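Local coordinates for protein probable zinc protease PqqL (Escherichia coli, PDB 6OFT) that probably cleaves peptides or proteins as a periplasmic zinc metalloprotease of the M16 family, represented here by its first half, at residues 205-209 / 210-214. Sequence-based numbering, arbitrary orientation.
Sequences GDIDS and KEALA
The carboxylate of Glu211 lies with one face over the aliphatic branch of Ile207, whose CD1 packs 3.7 Å from Glu211 CD with CG1 beside it. Extended and with CG anti to the backbone N (chi1 -171°), the glutamate crosses the isoleucine at about a right angle. Its oxygens divide their partners: OE2 makes a salt bridge with Lys107, and OE1 accepts from a water at 2.9 Å. That water also accepts from Asp208 N and so links Glu211 back to the N-cap residue, resembling a capping box with a water in place of one direct bond. The bond in the other direction is direct: the carboxylate of Asp208, standing 87° to that of Glu211, receives Glu211 N at OD2 (2.8 Å) almost straight. Asp208 OD2 and Glu211 OE1 are 4.8 Å apart, close enough that like charges might repel, an effect Lys107 and the helix N-terminus would probably soften. The first helical turn follows, with Ala212 N bonded to Asp208 O and Leu213 N to Ser209 O. Were Glu211 an alanine, Lys107 would probably lose its mate, the water this acceptor, and Ile207 its cover on this side. Ile207 CG2 meets Ala212 CB at 3.9 Å where the loop after strand 199-205 turns into helix 209-220, which rests through Ala212 and Leu213 on strand 19-24, with Ser209 and Leu213 reaching strand 10-13 at the sheet's margin.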
ATOM      1  N   GLY A 205      -6.540 -15.191  13.520  1.00 20.74           N
ATOM      2  CA  GLY A 205      -7.185 -16.452  13.220  1.00 20.11           C
ATOM      3  C   GLY A 205      -7.839 -17.103  14.401  1.00 23.60           C
ATOM      4  O   GLY A 205      -8.006 -16.486  15.457  1.00 21.51           O
ATOM      5  N   ASP A 206      -8.222 -18.371  14.195  1.00 21.61           N
ATOM      6  CA  ASP A 206      -9.027 -19.188  15.097  1.00 22.35           C
ATOM      7  C   ASP A 206      -8.261 -19.821  16.256  1.00 28.28           C
ATOM      8  O   ASP A 206      -8.166 -21.041  16.363  1.00 28.82           O
ATOM      9  CB  ASP A 206      -9.781 -20.244  14.272  1.00 23.87           C
ATOM     10  CG  ASP A 206     -11.069 -20.690  14.917  1.00 28.99           C
ATOM     11  OD1 ASP A 206     -11.457 -20.091  15.952  1.00 29.10           O
ATOM     12  OD2 ASP A 206     -11.693 -21.627  14.395  1.00 27.43           O
ATOM     13  N   ILE A 207      -7.795 -18.980  17.173  1.00 26.37           N
ATOM     14  CA  ILE A 207      -7.029 -19.383  18.355  1.00 27.34           C
ATOM     15  C   ILE A 207      -7.463 -18.523  19.563  1.00 32.05           C
ATOM     16  O   ILE A 207      -7.734 -17.328  19.398  1.00 32.31           O
ATOM     17  CB  ILE A 207      -5.501 -19.290  18.027  1.00 30.36           C
ATOM     18  CG1 ILE A 207      -4.628 -19.870  19.159  1.00 30.77           C
ATOM     19  CG2 ILE A 207      -5.069 -17.848  17.632  1.00 31.03           C
ATOM     20  CD1 ILE A 207      -3.226 -20.254  18.724  1.00 38.69           C
ATOM     21  N   ASP A 208      -7.528 -19.108  20.770  1.00 28.72           N
ATOM     22  CA  ASP A 208      -7.952 -18.278  21.903  1.00 29.04           C
ATOM     23  C   ASP A 208      -6.801 -17.394  22.408  1.00 30.74           C
ATOM     24  O   ASP A 208      -5.648 -17.640  22.062  1.00 29.73           O
ATOM     25  CB  ASP A 208      -8.664 -19.079  23.021  1.00 32.22           C
ATOM     26  CG  ASP A 208      -7.877 -20.045  23.897  1.00 46.56           C
ATOM     27  OD1 ASP A 208      -8.495 -20.985  24.432  1.00 49.81           O
ATOM     28  OD2 ASP A 208      -6.658 -19.833  24.088  1.00 48.55           O
ATOM     29  N   SER A 209      -7.128 -16.343  23.177  1.00 27.56           N
ATOM     30  CA  SER A 209      -6.157 -15.376  23.718  1.00 27.01           C
ATOM     31  C   SER A 209      -5.008 -16.053  24.476  1.00 29.81           C
ATOM     32  O   SER A 209      -3.849 -15.750  24.208  1.00 29.23           O
ATOM     33  CB  SER A 209      -6.847 -14.374  24.641  1.00 28.77           C
ATOM     34  OG  SER A 209      -8.026 -13.854  24.053  1.00 36.36           O
ATOM     35  N   LYS A 210      -5.341 -16.966  25.407  1.00 25.42           N
ATOM     36  CA  LYS A 210      -4.377 -17.684  26.252  1.00 24.56           C
ATOM     37  C   LYS A 210      -3.398 -18.503  25.429  1.00 26.36           C
ATOM     38  O   LYS A 210      -2.196 -18.369  25.634  1.00 25.02           O
ATOM     39  CB  LYS A 210      -5.098 -18.538  27.307  1.00 25.48           C
ATOM     40  CG  LYS A 210      -4.183 -19.256  28.297  1.00 32.12           C
ATOM     41  CD  LYS A 210      -5.026 -20.157  29.209  1.00 38.10           C
ATOM     42  CE  LYS A 210      -4.211 -20.984  30.173  1.00 41.41           C
ATOM     43  NZ  LYS A 210      -5.076 -21.910  30.953  1.00 44.83           N
ATOM     44  N   GLU A 211      -3.908 -19.333  24.495  1.00 23.01           N
ATOM     45  CA  GLU A 211      -3.081 -20.160  23.627  1.00 22.87           C
ATOM     46  C   GLU A 211      -2.182 -19.321  22.715  1.00 26.63           C
ATOM     47  O   GLU A 211      -1.007 -19.648  22.593  1.00 27.64           O
ATOM     48  CB  GLU A 211      -3.936 -21.126  22.799  1.00 24.49           C
ATOM     49  CG  GLU A 211      -3.086 -22.140  22.042  1.00 31.75           C
ATOM     50  CD  GLU A 211      -3.788 -23.070  21.075  1.00 39.52           C
ATOM     51  OE1 GLU A 211      -5.026 -23.230  21.159  1.00 43.64           O
ATOM     52  OE2 GLU A 211      -3.079 -23.664  20.237  1.00 32.58           O
ATOM     53  N   ALA A 212      -2.720 -18.258  22.075  1.00 23.23           N
ATOM     54  CA  ALA A 212      -1.928 -17.382  21.203  1.00 22.28           C
ATOM     55  C   ALA A 212      -0.844 -16.647  21.996  1.00 25.08           C
ATOM     56  O   ALA A 212       0.296 -16.613  21.549  1.00 24.74           O
ATOM     57  CB  ALA A 212      -2.828 -16.393  20.472  1.00 23.13           C
ATOM     58  N   LEU A 213      -1.178 -16.096  23.190  1.00 22.25           N
ATOM     59  CA  LEU A 213      -0.185 -15.402  24.029  1.00 21.56           C
ATOM     60  C   LEU A 213       0.914 -16.362  24.495  1.00 27.27           C
ATOM     61  O   LEU A 213       2.081 -15.974  24.546  1.00 26.68           O
ATOM     62  CB  LEU A 213      -0.848 -14.701  25.236  1.00 21.13           C
ATOM     63  CG  LEU A 213      -1.596 -13.408  24.886  1.00 23.91           C
ATOM     64  CD1 LEU A 213      -2.630 -13.056  25.937  1.00 23.47           C
ATOM     65  CD2 LEU A 213      -0.625 -12.252  24.643  1.00 23.87           C
ATOM     66  N   ALA A 214       0.541 -17.629  24.791  1.00 24.66           N
ATOM     67  CA  ALA A 214       1.502 -18.639  25.207  1.00 24.93           C
ATOM     68  C   ALA A 214       2.433 -19.007  24.052  1.00 29.04           C
ATOM     69  O   ALA A 214       3.621 -19.150  24.294  1.00 26.65           O
ATOM     70  CB  ALA A 214       0.787 -19.876  25.735  1.00 26.21           C
TER
HETATM   71  O   HOH W   1      -7.597 -21.958  20.978  1.00 37.78           O